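Local atomic coordinates of peptidase M16 C-terminal domain-containing protein (Enterococcus faecalis, PDB entry 3D3Y), a protein that is of unknown function but is related to the M16 family of metallopeptidases and may bind a metal ion. Residues A[52-57]-A[114-119]; A[120-125]-A[187-192]; A[161-166]-A[312-317]; A[238-243]-A[411-416]. All blocks are in the same frame, centred on the assembly; numbering follows the deposited sequence.

Interaction 1. Residues A[52-57]-A[114-119]; sequences TNSLNY and KEIIFA
Glu-115 OE1 is held by two donors, the side-chain amide of Asn-56 and water 1, lodged between the two segments. The bond from Asn-56 ND2 to Glu-115 OE1 is 2.8 Å long and nearly straight, with an N-H...O angle of 174°; it arrives on the syn side of the carboxylate and lies almost in the plane of the amide. A bend at chi2 (-67°) turns Glu-115 CD, and with it the carboxylate, toward Asn-56. Glu-115 CG packs obliquely against the Tyr-57 ring, 3.8 Å from CE2. The side chain of Glu-115 thus offers methylenes to the ring and a carboxylate to the amide and the water. Water 1 has a full set of four partners: it donates to Glu-115 OE1 at 2.6 Å and to Ala-119 O, and accepts from Ser-54 OG and from Asn-56 N. These contacts tie the end of helix 105-118 to the turn that follows helix 40-52, a turn closed by a backbone bond from Ser-54 N to Tyr-57 O. Ala-119 O also accepts a hydrogen bond from Leu-55 N at 2.9 Å. The small Ala-119 CB lies 4.2 Å from Leu-55 CB, so the two backbones can come close. Ser-54 is equally compact: its CB approaches Ala-119 O at 3.4 Å and Ile-116 CD1 at 4.0 Å, while its hydroxyl reaches the water. Tyr-57 also rests on Leu-63 and Arg-66 of helix 60-69.

Interaction 2. Residues A[120-125]-A[187-192]; sequences PNIQAG and SLAAYY
With CG anti to the backbone N (chi1 162°), Tyr-192 swings its ring off helix 185-198 toward Pro-120, while Ile-122 extends through an anti chi2 (177°) that carries CD1 out to the same ring. Pro-120 lays its CG over one face of the Tyr-192 ring, 3.8 Å from the centroid and displaced toward CZ, in a CH-pi contact. Its CD comes within 3.4 Å of Tyr-192 OH. A proline fits here because its rigid ring offers C-H groups to the pi face. Ile-122 CD1 meets the ring obliquely, 3.7 Å from Tyr-192 CD2, and also touches Ala-189 CB at 4.0 Å. Ala-189 lies one helical turn before Tyr-192, so isoleucine spans both with a single methyl. Gly-125, at the end of the loop, has a positive phi, which glycine adopts readily. The phenol end is polar and buried, and it is probably satisfied by a short hydrogen bond to Ile-117 O near the end of helix 105-118. Around the contact, strand 122-123 pairs with strand 126-127 as a small hairpin, whose Phe-127 packs against both Ile-122 and Ala-189, while the neighbouring Leu-188 of helix 185-198 turns to helix 40-52.

Interaction 3. Residues A[161-166]-A[312-317]; sequences VYFNQS and RGFMTV. With ACT (acetate ion), chain E.
This buried aromatic cluster joins the C-terminal end of helix 150-162 to the start of strand 314-321 in the mixed five-stranded sheet. Gly-313 and Phe-314 form a G1 beta bulge opposite Asp-309, and the positive phi of Gly-313 suits glycine there. Phe-314 is the hub, its phenylalanine ring giving two flat faces to pack against. Phe-163 drives the edge of its ring at one face in a T-shaped pair, with centroids 4.9 Å apart and planes at 80°; Phe-163 CZ is 3.5 Å from Phe-314 CE2. Tyr-162 CG, anti to the backbone N (chi1 -180°), sends its ring toward Phe-314, nearly parallel but slid aside, and its CZ touches Phe-314 CB at 3.6 Å. Arg-312 lays its guanidinium nearly parallel to the Phe-163 ring, whose CE2 lies 3.3 Å from NH1. Asp-309 (salt bridge to NE), Gln-159 (NH2) and Gln-169 (NH1) bind its nitrogens, which probably helps fix its tilt over the ring. On the far face of Phe-314 sits an acetate, probably from the crystallisation liquor, held by Thr-316 OG1 at 2.8 Å from the acetate O. Among these largely apolar groups, the Tyr-162 hydroxyl finds water 2, which lies 2.7 Å from Tyr-162 OH and donates to Arg-312 O.

Interaction 4. Residues A[238-243]-A[411-416]; sequences PIRNVI and ELQAIF
Gln-413, in touch with both Arg-240 and Ile-243, sits at a classic beta bulge, where it and Ala-414 together face Ala-260. Its side chain bends at chi2 (-70°), and the amide end lies close to the backbone of Arg-240. The guanidinium of Arg-240 lies with one face over the aliphatic part of Gln-413, NH1 being 3.6 Å from CB. Arginine suits this position because the flat, charged group can cover CB on one side and still engage Tyr-162 by a cation-pi contact. Farther along, Ile-243 uses its branches separately. The Ile-243 and Leu-412 side chains cross at about a right angle, Ile-243 CD1 lying 3.9 Å from Leu-412 CD2, and Ile-243 CG2 meets Ile-415 CD1 at 4.1 Å. The Ile-243 CA also approaches Gln-413 O at 3.5 Å in a C-H...O contact. At the other end, Ile-239 CG2 packs on the aliphatic part of Glu-411, 3.8 Å from its CG. The loop 238-243 runs on into strand 244-251, which pairs in parallel with strand 411-421, backbone hydrogen bonds joining Gln-413 and Ile-415 to Glu-244. On its other side strand 411-421 runs antiparallel to strand 255-262, and helix 150-162 covers it, Val-161 resting on Ala-414.

In the fold
Interactions 1 and 2 are neighbours, with centres about 12 Å apart, and share the turn after helix 105-118; Asn-53 of the first bonds Asn-121 of the second. Interactions 3 and 4 lie on the opposite side of the chain's centre from interaction 1 and meet at the five-stranded sheet, where helix 150-162 contacts both: Tyr-162 belongs to interaction 3 and touches Arg-240 and Gln-413 of interaction 4. Interaction 1 is polar and water-linked, fitting a partly exposed loop, whereas interaction 2 is mostly apolar. Interaction 3 is fully buried and aromatic; interaction 4, at an edge of the sheet, mixes aliphatic packing with a charged group.

Interaction 1. Residues A[52-57]-A[114-119]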
loop_
_atom_site.group_PDB
_atom_site.type_symbol
_atom_site.label_atom_id
_atom_site.label_comp_id
_atom_site.label_asym_id
_atom_site.label_seq_id
_atom_site.Cartn_x
_atom_site.Cartn_y
_atom_site.Cartn_z
ATOM N N THR A 52 15.223 14.195 -1.592
ATOM C CA THR A 52 15.385 15.607 -1.252
ATOM C C THR A 52 16.577 16.252 -1.973
ATOM O O THR A 52 16.498 17.413 -2.394
ATOM C CB THR A 52 15.455 15.799 0.267
ATOM O OG1 THR A 52 15.527 17.198 0.587
ATOM C CG2 THR A 52 16.656 15.075 0.885
ATOM N N ASN A 53 17.671 15.490 -2.093
ATOM C CA ASN A 53 18.877 15.929 -2.795
ATOM C C ASN A 53 19.753 14.725 -3.092
ATOM O O ASN A 53 19.470 13.611 -2.612
ATOM C CB ASN A 53 19.624 17.067 -2.041
ATOM C CG ASN A 53 20.136 16.654 -0.664
ATOM O OD1 ASN A 53 20.748 15.599 -0.519
ATOM N ND2 ASN A 53 19.912 17.521 0.361
ATOM N N SER A 54 20.799 14.928 -3.894
ATOM C CA SER A 54 21.749 13.855 -4.189
ATOM C C SER A 54 23.154 14.457 -4.197
ATOM O O SER A 54 23.312 15.667 -4.043
ATOM C CB SER A 54 21.411 13.171 -5.527
ATOM O OG SER A 54 21.700 14.020 -6.632
ATOM N N LEU A 55 24.165 13.627 -4.408
ATOM C CA LEU A 55 25.557 14.120 -4.402
ATOM C C LEU A 55 25.761 15.320 -5.338
ATOM O O LEU A 55 26.431 16.301 -4.977
ATOM C CB LEU A 55 26.504 13.011 -4.830
ATOM C CG LEU A 55 27.986 13.309 -4.664
ATOM C CD1 LEU A 55 28.335 13.383 -3.168
ATOM C CD2 LEU A 55 28.806 12.244 -5.400
ATOM N N ASN A 56 25.213 15.221 -6.547
ATOM C CA ASN A 56 25.459 16.212 -7.600
ATOM C C ASN A 56 24.329 17.219 -7.795
ATOM O O ASN A 56 24.494 18.191 -8.535
ATOM C CB ASN A 56 25.841 15.521 -8.911
ATOM C CG ASN A 56 27.136 14.718 -8.777
ATOM O OD1 ASN A 56 28.146 15.229 -8.263
ATOM N ND2 ASN A 56 27.101 13.453 -9.193
ATOM N N TYR A 57 23.205 16.998 -7.109
ATOM C CA TYR A 57 22.164 18.018 -6.923
ATOM C C TYR A 57 21.993 18.221 -5.409
ATOM O O TYR A 57 21.005 17.766 -4.819
ATOM C CB TYR A 57 20.855 17.582 -7.607
ATOM C CG TYR A 57 21.099 17.200 -9.044
ATOM C CD1 TYR A 57 21.456 18.165 -9.982
ATOM C CD2 TYR A 57 21.034 15.864 -9.459
ATOM C CE1 TYR A 57 21.729 17.819 -11.302
ATOM C CE2 TYR A 57 21.290 15.511 -10.805
ATOM C CZ TYR A 57 21.645 16.503 -11.708
ATOM O OH TYR A 57 21.918 16.185 -13.034
ATOM N N LYS A 114 19.983 7.702 -12.724
ATOM C CA LYS A 114 21.286 7.162 -12.365
ATOM C C LYS A 114 21.901 7.989 -11.225
ATOM O O LYS A 114 22.563 7.422 -10.303
ATOM C CB LYS A 114 22.218 7.149 -13.587
ATOM C CG LYS A 114 23.542 6.480 -13.340
ATOM C CD LYS A 114 24.420 6.508 -14.582
ATOM C CE LYS A 114 25.627 5.594 -14.361
ATOM N NZ LYS A 114 26.739 5.799 -15.350
ATOM N N GLU A 115 21.729 9.318 -11.322
ATOM C CA GLU A 115 22.217 10.257 -10.297
ATOM C C GLU A 115 21.551 9.980 -8.964
ATOM O O GLU A 115 22.234 9.775 -7.926
ATOM C CB GLU A 115 22.003 11.720 -10.723
ATOM C CG GLU A 115 22.971 12.219 -11.848
ATOM C CD GLU A 115 24.449 12.308 -11.385
ATOM O OE1 GLU A 115 24.721 12.464 -10.165
ATOM O OE2 GLU A 115 25.349 12.207 -12.253
ATOM N N ILE A 116 20.223 9.942 -8.984
ATOM C CA ILE A 116 19.451 9.661 -7.758
ATOM C C ILE A 116 19.817 8.315 -7.094
ATOM O O ILE A 116 20.032 8.237 -5.883
ATOM C CB ILE A 116 17.942 9.724 -8.034
ATOM C CG1 ILE A 116 17.538 11.166 -8.427
ATOM C CG2 ILE A 116 17.137 9.167 -6.808
ATOM C CD1 ILE A 116 17.967 12.260 -7.408
ATOM N N ILE A 117 19.897 7.267 -7.910
ATOM C CA ILE A 117 20.073 5.909 -7.381
ATOM C C ILE A 117 21.506 5.559 -6.997
ATOM O O ILE A 117 21.745 4.965 -5.929
ATOM C CB ILE A 117 19.497 4.871 -8.359
ATOM C CG1 ILE A 117 17.979 5.099 -8.496
ATOM C CG2 ILE A 117 19.826 3.453 -7.902
ATOM C CD1 ILE A 117 17.354 4.225 -9.594
ATOM N N PHE A 118 22.452 5.960 -7.842
ATOM C CA PHE A 118 23.850 5.590 -7.672
ATOM C C PHE A 118 24.758 6.697 -7.143
ATOM O O PHE A 118 25.918 6.448 -6.821
ATOM C CB PHE A 118 24.367 5.044 -9.002
ATOM C CG PHE A 118 23.647 3.801 -9.449
ATOM C CD1 PHE A 118 24.056 2.554 -8.993
ATOM C CD2 PHE A 118 22.550 3.881 -10.310
ATOM C CE1 PHE A 118 23.386 1.398 -9.390
ATOM C CE2 PHE A 118 21.871 2.729 -10.711
ATOM C CZ PHE A 118 22.295 1.482 -10.232
ATOM N N ALA A 119 24.249 7.922 -7.069
ATOM C CA ALA A 119 25.057 9.014 -6.528
ATOM C C ALA A 119 24.270 9.764 -5.469
ATOM O O ALA A 119 24.044 10.961 -5.599
ATOM C CB ALA A 119 25.575 9.978 -7.650
HETATM O O HOH W 1 23.912 12.906 -7.726
#

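Interaction 2. Residues A[120-125]-A[187-192]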
loop_
_atom_site.group_PDB
_atom_site.type_symbol
_atom_site.label_atom_id
_atom_site.label_comp_id
_atom_site.label_asym_id
_atom_site.label_seq_id
_atom_site.Cartn_x
_atom_site.Cartn_y
_atom_site.Cartn_z
ATOM N N PRO A 120 23.854 9.053 -4.403
ATOM C CA PRO A 120 23.140 9.739 -3.334
ATOM C C PRO A 120 24.102 10.639 -2.570
ATOM O O PRO A 120 25.323 10.563 -2.775
ATOM C CB PRO A 120 22.681 8.585 -2.451
ATOM C CG PRO A 120 23.729 7.547 -2.639
ATOM C CD PRO A 120 23.977 7.602 -4.108
ATOM N N ASN A 121 23.555 11.460 -1.688
ATOM C CA ASN A 121 24.327 12.466 -0.987
ATOM C C ASN A 121 25.017 11.849 0.240
ATOM O O ASN A 121 24.681 12.150 1.388
ATOM C CB ASN A 121 23.414 13.638 -0.604
ATOM C CG ASN A 121 24.198 14.882 -0.201
ATOM O OD1 ASN A 121 25.430 14.918 -0.302
ATOM N ND2 ASN A 121 23.476 15.920 0.267
ATOM N N ILE A 122 25.959 10.949 -0.034
ATOM C CA ILE A 122 26.709 10.261 1.009
ATOM C C ILE A 122 28.154 10.675 0.878
ATOM O O ILE A 122 28.696 10.701 -0.253
ATOM C CB ILE A 122 26.580 8.703 0.874
ATOM C CG1 ILE A 122 25.092 8.265 0.942
ATOM C CG2 ILE A 122 27.505 7.969 1.904
ATOM C CD1 ILE A 122 24.876 6.790 0.759
ATOM N N GLN A 123 28.773 11.026 2.014
ATOM C CA GLN A 123 30.201 11.333 2.065
ATOM C C GLN A 123 30.897 10.455 3.072
ATOM O O GLN A 123 30.481 10.379 4.236
ATOM C CB GLN A 123 30.472 12.792 2.443
ATOM C CG GLN A 123 30.121 13.781 1.347
ATOM C CD GLN A 123 28.677 14.140 1.417
ATOM O OE1 GLN A 123 28.090 14.129 2.509
ATOM N NE2 GLN A 123 28.079 14.469 0.272
ATOM N N ALA A 124 31.973 9.808 2.634
ATOM C CA ALA A 124 32.720 8.852 3.486
ATOM C C ALA A 124 31.780 8.008 4.353
ATOM O O ALA A 124 31.894 7.964 5.586
ATOM C CB ALA A 124 33.771 9.570 4.311
ATOM N N GLY A 125 30.839 7.348 3.682
ATOM C CA GLY A 125 29.929 6.383 4.288
ATOM C C GLY A 125 28.786 6.857 5.142
ATOM O O GLY A 125 28.147 6.035 5.807
ATOM N N SER A 187 23.859 4.436 9.748
ATOM C CA SER A 187 22.937 3.326 9.569
ATOM C C SER A 187 22.179 3.409 8.239
ATOM O O SER A 187 21.987 2.381 7.538
ATOM C CB SER A 187 21.983 3.186 10.784
ATOM O OG SER A 187 20.980 4.201 10.809
ATOM N N LEU A 188 21.798 4.624 7.859
ATOM C CA LEU A 188 21.083 4.839 6.583
ATOM C C LEU A 188 21.959 4.674 5.340
ATOM O O LEU A 188 21.478 4.143 4.337
ATOM C CB LEU A 188 20.349 6.195 6.518
ATOM C CG LEU A 188 18.859 6.127 6.850
ATOM C CD1 LEU A 188 18.151 5.316 5.790
ATOM C CD2 LEU A 188 18.670 5.491 8.247
ATOM N N ALA A 189 23.209 5.138 5.409
ATOM C CA ALA A 189 24.188 4.921 4.338
ATOM C C ALA A 189 24.531 3.427 4.207
ATOM O O ALA A 189 24.656 2.905 3.097
ATOM C CB ALA A 189 25.452 5.718 4.604
ATOM N N ALA A 190 24.697 2.748 5.339
ATOM C CA ALA A 190 24.888 1.310 5.298
ATOM C C ALA A 190 23.670 0.617 4.674
ATOM O O ALA A 190 23.819 -0.292 3.834
ATOM C CB ALA A 190 25.200 0.746 6.702
ATOM N N TYR A 191 22.474 1.039 5.078
ATOM C CA TYR A 191 21.266 0.412 4.557
ATOM C C TYR A 191 21.140 0.664 3.032
ATOM O O TYR A 191 20.859 -0.274 2.260
ATOM C CB TYR A 191 19.969 0.803 5.323
ATOM C CG TYR A 191 18.842 0.079 4.641
ATOM C CD1 TYR A 191 18.792 -1.331 4.708
ATOM C CD2 TYR A 191 17.938 0.752 3.801
ATOM C CE1 TYR A 191 17.851 -2.046 4.001
ATOM C CE2 TYR A 191 16.959 0.039 3.079
ATOM C CZ TYR A 191 16.930 -1.362 3.202
ATOM O OH TYR A 191 16.022 -2.108 2.521
ATOM N N TYR A 192 21.339 1.910 2.601
ATOM C CA TYR A 192 21.364 2.225 1.164
ATOM C C TYR A 192 22.182 1.182 0.376
ATOM O O TYR A 192 21.728 0.643 -0.650
ATOM C CB TYR A 192 21.940 3.624 0.911
ATOM C CG TYR A 192 22.383 3.811 -0.523
ATOM C CD1 TYR A 192 21.444 4.079 -1.539
ATOM C CD2 TYR A 192 23.745 3.711 -0.867
ATOM C CE1 TYR A 192 21.854 4.240 -2.879
ATOM C CE2 TYR A 192 24.161 3.869 -2.181
ATOM C CZ TYR A 192 23.208 4.146 -3.180
ATOM O OH TYR A 192 23.638 4.271 -4.485
#

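Interaction 3. Residues A[161-166]-A[312-317]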
loop_
_atom_site.group_PDB
_atom_site.type_symbol
_atom_site.label_atom_id
_atom_site.label_comp_id
_atom_site.label_asym_id
_atom_site.label_seq_id
_atom_site.Cartn_x
_atom_site.Cartn_y
_atom_site.Cartn_z
ATOM N N VAL A 161 -2.282 -6.198 17.274
ATOM C CA VAL A 161 -2.884 -7.294 18.025
ATOM C C VAL A 161 -3.117 -8.452 17.071
ATOM O O VAL A 161 -2.654 -9.574 17.334
ATOM C CB VAL A 161 -4.211 -6.904 18.712
ATOM C CG1 VAL A 161 -4.792 -8.106 19.488
ATOM C CG2 VAL A 161 -3.964 -5.753 19.670
ATOM N N TYR A 162 -3.799 -8.180 15.959
ATOM C CA TYR A 162 -4.096 -9.255 14.983
ATOM C C TYR A 162 -2.819 -9.994 14.552
ATOM O O TYR A 162 -2.785 -11.230 14.526
ATOM C CB TYR A 162 -4.895 -8.736 13.750
ATOM C CG TYR A 162 -5.206 -9.853 12.753
ATOM C CD1 TYR A 162 -6.316 -10.671 12.928
ATOM C CD2 TYR A 162 -4.341 -10.135 11.683
ATOM C CE1 TYR A 162 -6.600 -11.717 12.037
ATOM C CE2 TYR A 162 -4.614 -11.197 10.783
ATOM C CZ TYR A 162 -5.745 -11.968 10.969
ATOM O OH TYR A 162 -6.033 -13.019 10.102
ATOM N N PHE A 163 -1.778 -9.230 14.222
ATOM C CA PHE A 163 -0.491 -9.778 13.737
ATOM C C PHE A 163 0.569 -9.966 14.820
ATOM O O PHE A 163 1.772 -9.919 14.560
ATOM C CB PHE A 163 0.072 -8.856 12.656
ATOM C CG PHE A 163 -0.777 -8.792 11.410
ATOM C CD1 PHE A 163 -0.828 -9.889 10.531
ATOM C CD2 PHE A 163 -1.496 -7.628 11.100
ATOM C CE1 PHE A 163 -1.589 -9.840 9.364
ATOM C CE2 PHE A 163 -2.281 -7.560 9.931
ATOM C CZ PHE A 163 -2.324 -8.678 9.060
ATOM N N ASN A 164 0.115 -10.170 16.034
ATOM C CA ASN A 164 1.000 -10.158 17.184
ATOM C C ASN A 164 1.995 -11.304 17.108
ATOM O O ASN A 164 3.063 -11.231 17.701
ATOM C CB ASN A 164 0.177 -10.250 18.458
ATOM C CG ASN A 164 0.930 -9.770 19.676
ATOM O OD1 ASN A 164 1.956 -9.086 19.561
ATOM N ND2 ASN A 164 0.419 -10.113 20.863
ATOM N N GLN A 165 1.663 -12.354 16.355
ATOM C CA GLN A 165 2.600 -13.479 16.241
ATOM C C GLN A 165 3.776 -13.151 15.287
ATOM O O GLN A 165 4.778 -13.878 15.256
ATOM C CB GLN A 165 1.889 -14.795 15.895
ATOM C CG GLN A 165 1.026 -14.776 14.642
ATOM C CD GLN A 165 0.320 -16.111 14.406
ATOM O OE1 GLN A 165 -0.908 -16.250 14.616
ATOM N NE2 GLN A 165 1.106 -17.120 13.975
ATOM N N SER A 166 3.680 -12.025 14.574
ATOM C CA SER A 166 4.707 -11.653 13.615
ATOM C C SER A 166 5.340 -10.307 13.937
ATOM O O SER A 166 4.681 -9.248 13.804
ATOM C CB SER A 166 4.133 -11.630 12.192
ATOM O OG SER A 166 5.012 -10.921 11.327
ATOM N N ARG A 312 -3.008 -10.120 2.915
ATOM C CA ARG A 312 -2.707 -10.618 4.263
ATOM C C ARG A 312 -3.874 -11.414 4.866
ATOM O O ARG A 312 -3.795 -11.810 6.024
ATOM C CB ARG A 312 -2.264 -9.475 5.218
ATOM C CG ARG A 312 -0.985 -8.774 4.800
ATOM C CD ARG A 312 -0.521 -7.736 5.816
ATOM N NE ARG A 312 -1.438 -6.617 5.963
ATOM C CZ ARG A 312 -1.346 -5.729 6.950
ATOM N NH1 ARG A 312 -0.388 -5.856 7.869
ATOM N NH2 ARG A 312 -2.197 -4.729 7.015
ATOM N N GLY A 313 -4.947 -11.625 4.094
ATOM C CA GLY A 313 -6.064 -12.533 4.473
ATOM C C GLY A 313 -6.868 -12.176 5.725
ATOM O O GLY A 313 -7.203 -13.046 6.536
ATOM N N PHE A 314 -7.229 -10.912 5.839
ATOM C CA PHE A 314 -7.960 -10.428 6.981
ATOM C C PHE A 314 -8.850 -9.262 6.590
ATOM O O PHE A 314 -8.736 -8.688 5.498
ATOM C CB PHE A 314 -7.025 -10.133 8.167
ATOM C CG PHE A 314 -6.410 -8.755 8.165
ATOM C CD1 PHE A 314 -6.740 -7.856 9.164
ATOM C CD2 PHE A 314 -5.465 -8.368 7.206
ATOM C CE1 PHE A 314 -6.176 -6.573 9.201
ATOM C CE2 PHE A 314 -4.896 -7.080 7.231
ATOM C CZ PHE A 314 -5.257 -6.184 8.221
HETATM N N MSE A 315 -9.780 -8.934 7.464
HETATM C CA MSE A 315 -10.856 -7.977 7.257
HETATM C C MSE A 315 -10.977 -7.254 8.579
HETATM O O MSE A 315 -10.833 -7.886 9.570
HETATM C CB MSE A 315 -12.140 -8.776 7.045
HETATM C CG MSE A 315 -13.241 -8.190 6.265
HETATM SE SE MSE A 315 -14.932 -8.036 7.090
HETATM C CE MSE A 315 -14.411 -7.390 8.669
ATOM N N THR A 316 -11.259 -5.952 8.581
ATOM C CA THR A 316 -11.416 -5.193 9.829
ATOM C C THR A 316 -12.717 -4.408 9.800
ATOM O O THR A 316 -13.230 -4.057 8.708
ATOM C CB THR A 316 -10.283 -4.177 10.051
ATOM O OG1 THR A 316 -10.367 -3.165 9.054
ATOM C CG2 THR A 316 -8.908 -4.823 9.994
ATOM N N VAL A 317 -13.271 -4.203 10.987
ATOM C CA VAL A 317 -14.380 -3.349 11.191
ATOM C C VAL A 317 -13.836 -2.289 12.127
ATOM O O VAL A 317 -13.191 -2.619 13.134
ATOM C CB VAL A 317 -15.581 -4.098 11.849
ATOM C CG1 VAL A 317 -16.669 -3.099 12.357
ATOM C CG2 VAL A 317 -16.222 -5.067 10.858
HETATM C C ACT E . -7.546 -3.209 6.651
HETATM O O ACT E . -8.088 -2.476 7.530
HETATM O OXT ACT E . -8.190 -4.218 6.210
HETATM C CH3 ACT E . -6.169 -2.887 6.167
HETATM O O HOH W 2 -4.044 -13.343 8.310
#

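Interaction 4. Residues A[238-243]-A[411-416]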
loop_
_atom_site.group_PDB
_atom_site.type_symbol
_atom_site.label_atom_id
_atom_site.label_comp_id
_atom_site.label_asym_id
_atom_site.label_seq_id
_atom_site.Cartn_x
_atom_site.Cartn_y
_atom_site.Cartn_z
ATOM N N PRO A 238 -1.891 -18.885 11.460
ATOM C CA PRO A 238 -2.964 -19.733 11.971
ATOM C C PRO A 238 -4.092 -18.946 12.634
ATOM O O PRO A 238 -3.850 -17.875 13.239
ATOM C CB PRO A 238 -2.257 -20.607 13.015
ATOM C CG PRO A 238 -0.818 -20.507 12.699
ATOM C CD PRO A 238 -0.614 -19.152 12.146
ATOM N N ILE A 239 -5.310 -19.474 12.485
ATOM C CA ILE A 239 -6.460 -19.077 13.288
ATOM C C ILE A 239 -6.221 -19.502 14.747
ATOM O O ILE A 239 -5.847 -20.651 15.004
ATOM C CB ILE A 239 -7.750 -19.714 12.747
ATOM C CG1 ILE A 239 -8.105 -19.104 11.386
ATOM C CG2 ILE A 239 -8.914 -19.467 13.680
ATOM C CD1 ILE A 239 -8.485 -20.129 10.358
ATOM N N ARG A 240 -6.410 -18.561 15.670
ATOM C CA ARG A 240 -6.372 -18.805 17.110
ATOM C C ARG A 240 -7.790 -19.164 17.570
ATOM O O ARG A 240 -8.781 -18.588 17.099
ATOM C CB ARG A 240 -5.935 -17.539 17.869
ATOM C CG ARG A 240 -4.509 -16.990 17.610
ATOM C CD ARG A 240 -4.501 -15.418 17.664
ATOM N NE ARG A 240 -4.614 -14.801 16.336
ATOM C CZ ARG A 240 -4.803 -13.495 16.085
ATOM N NH1 ARG A 240 -4.894 -13.088 14.827
ATOM N NH2 ARG A 240 -4.928 -12.591 17.064
ATOM N N ASN A 241 -7.901 -20.089 18.514
ATOM C CA ASN A 241 -9.227 -20.438 19.021
ATOM C C ASN A 241 -9.814 -19.443 20.012
ATOM O O ASN A 241 -11.037 -19.386 20.192
ATOM C CB ASN A 241 -9.292 -21.890 19.504
ATOM C CG ASN A 241 -9.480 -22.871 18.340
ATOM O OD1 ASN A 241 -10.457 -22.767 17.570
ATOM N ND2 ASN A 241 -8.538 -23.805 18.185
ATOM N N VAL A 242 -8.965 -18.612 20.603
ATOM C CA VAL A 242 -9.443 -17.598 21.523
ATOM C C VAL A 242 -9.266 -16.215 20.869
ATOM O O VAL A 242 -8.222 -15.945 20.266
ATOM C CB VAL A 242 -8.692 -17.698 22.874
ATOM C CG1 VAL A 242 -9.054 -16.544 23.806
ATOM C CG2 VAL A 242 -8.982 -19.038 23.564
ATOM N N ILE A 243 -10.278 -15.358 20.963
ATOM C CA ILE A 243 -10.152 -13.965 20.521
ATOM C C ILE A 243 -9.289 -13.137 21.489
ATOM O O ILE A 243 -9.537 -13.163 22.691
ATOM C CB ILE A 243 -11.534 -13.326 20.378
ATOM C CG1 ILE A 243 -12.282 -14.013 19.228
ATOM C CG2 ILE A 243 -11.437 -11.799 20.153
ATOM C CD1 ILE A 243 -13.771 -14.026 19.361
ATOM N N GLU A 411 -13.618 -15.334 10.585
ATOM C CA GLU A 411 -13.416 -15.763 11.955
ATOM C C GLU A 411 -12.816 -14.619 12.759
ATOM O O GLU A 411 -11.681 -14.214 12.507
ATOM C CB GLU A 411 -12.455 -16.947 11.990
ATOM C CG GLU A 411 -12.197 -17.488 13.361
ATOM C CD GLU A 411 -13.297 -18.438 13.855
ATOM O OE1 GLU A 411 -13.341 -18.689 15.083
ATOM O OE2 GLU A 411 -14.098 -18.934 13.029
ATOM N N LEU A 412 -13.571 -14.120 13.734
ATOM C CA LEU A 412 -13.087 -13.013 14.595
ATOM C C LEU A 412 -11.859 -13.460 15.361
ATOM O O LEU A 412 -11.805 -14.608 15.859
ATOM C CB LEU A 412 -14.202 -12.504 15.526
ATOM C CG LEU A 412 -13.916 -11.331 16.466
ATOM C CD1 LEU A 412 -13.410 -10.112 15.683
ATOM C CD2 LEU A 412 -15.162 -10.982 17.307
ATOM N N GLN A 413 -10.849 -12.580 15.411
ATOM C CA GLN A 413 -9.546 -12.900 16.014
ATOM C C GLN A 413 -9.042 -11.884 17.035
ATOM O O GLN A 413 -8.358 -12.245 17.997
ATOM C CB GLN A 413 -8.477 -13.097 14.921
ATOM C CG GLN A 413 -8.664 -14.405 14.065
ATOM C CD GLN A 413 -8.385 -15.681 14.845
ATOM O OE1 GLN A 413 -9.275 -16.235 15.533
ATOM N NE2 GLN A 413 -7.157 -16.161 14.756
ATOM N N ALA A 414 -9.365 -10.612 16.837
ATOM C CA ALA A 414 -8.836 -9.591 17.723
ATOM C C ALA A 414 -9.820 -8.441 17.823
ATOM O O ALA A 414 -10.539 -8.145 16.877
ATOM C CB ALA A 414 -7.446 -9.116 17.227
ATOM N N ILE A 415 -9.868 -7.812 18.988
ATOM C CA ILE A 415 -10.705 -6.642 19.191
ATOM C C ILE A 415 -9.809 -5.626 19.895
ATOM O O ILE A 415 -9.181 -5.945 20.924
ATOM C CB ILE A 415 -11.886 -6.934 20.163
ATOM C CG1 ILE A 415 -12.876 -7.933 19.574
ATOM C CG2 ILE A 415 -12.582 -5.608 20.605
ATOM C CD1 ILE A 415 -13.806 -8.518 20.607
ATOM N N PHE A 416 -9.742 -4.410 19.362
ATOM C CA PHE A 416 -8.993 -3.367 20.036
ATOM C C PHE A 416 -9.947 -2.250 20.402
ATOM O O PHE A 416 -10.718 -1.772 19.554
ATOM C CB PHE A 416 -7.850 -2.822 19.158
ATOM C CG PHE A 416 -7.068 -1.714 19.828
ATOM C CD1 PHE A 416 -6.121 -2.004 20.798
ATOM C CD2 PHE A 416 -7.349 -0.374 19.542
ATOM C CE1 PHE A 416 -5.422 -0.967 21.446
ATOM C CE2 PHE A 416 -6.667 0.675 20.183
ATOM C CZ PHE A 416 -5.708 0.380 21.137
#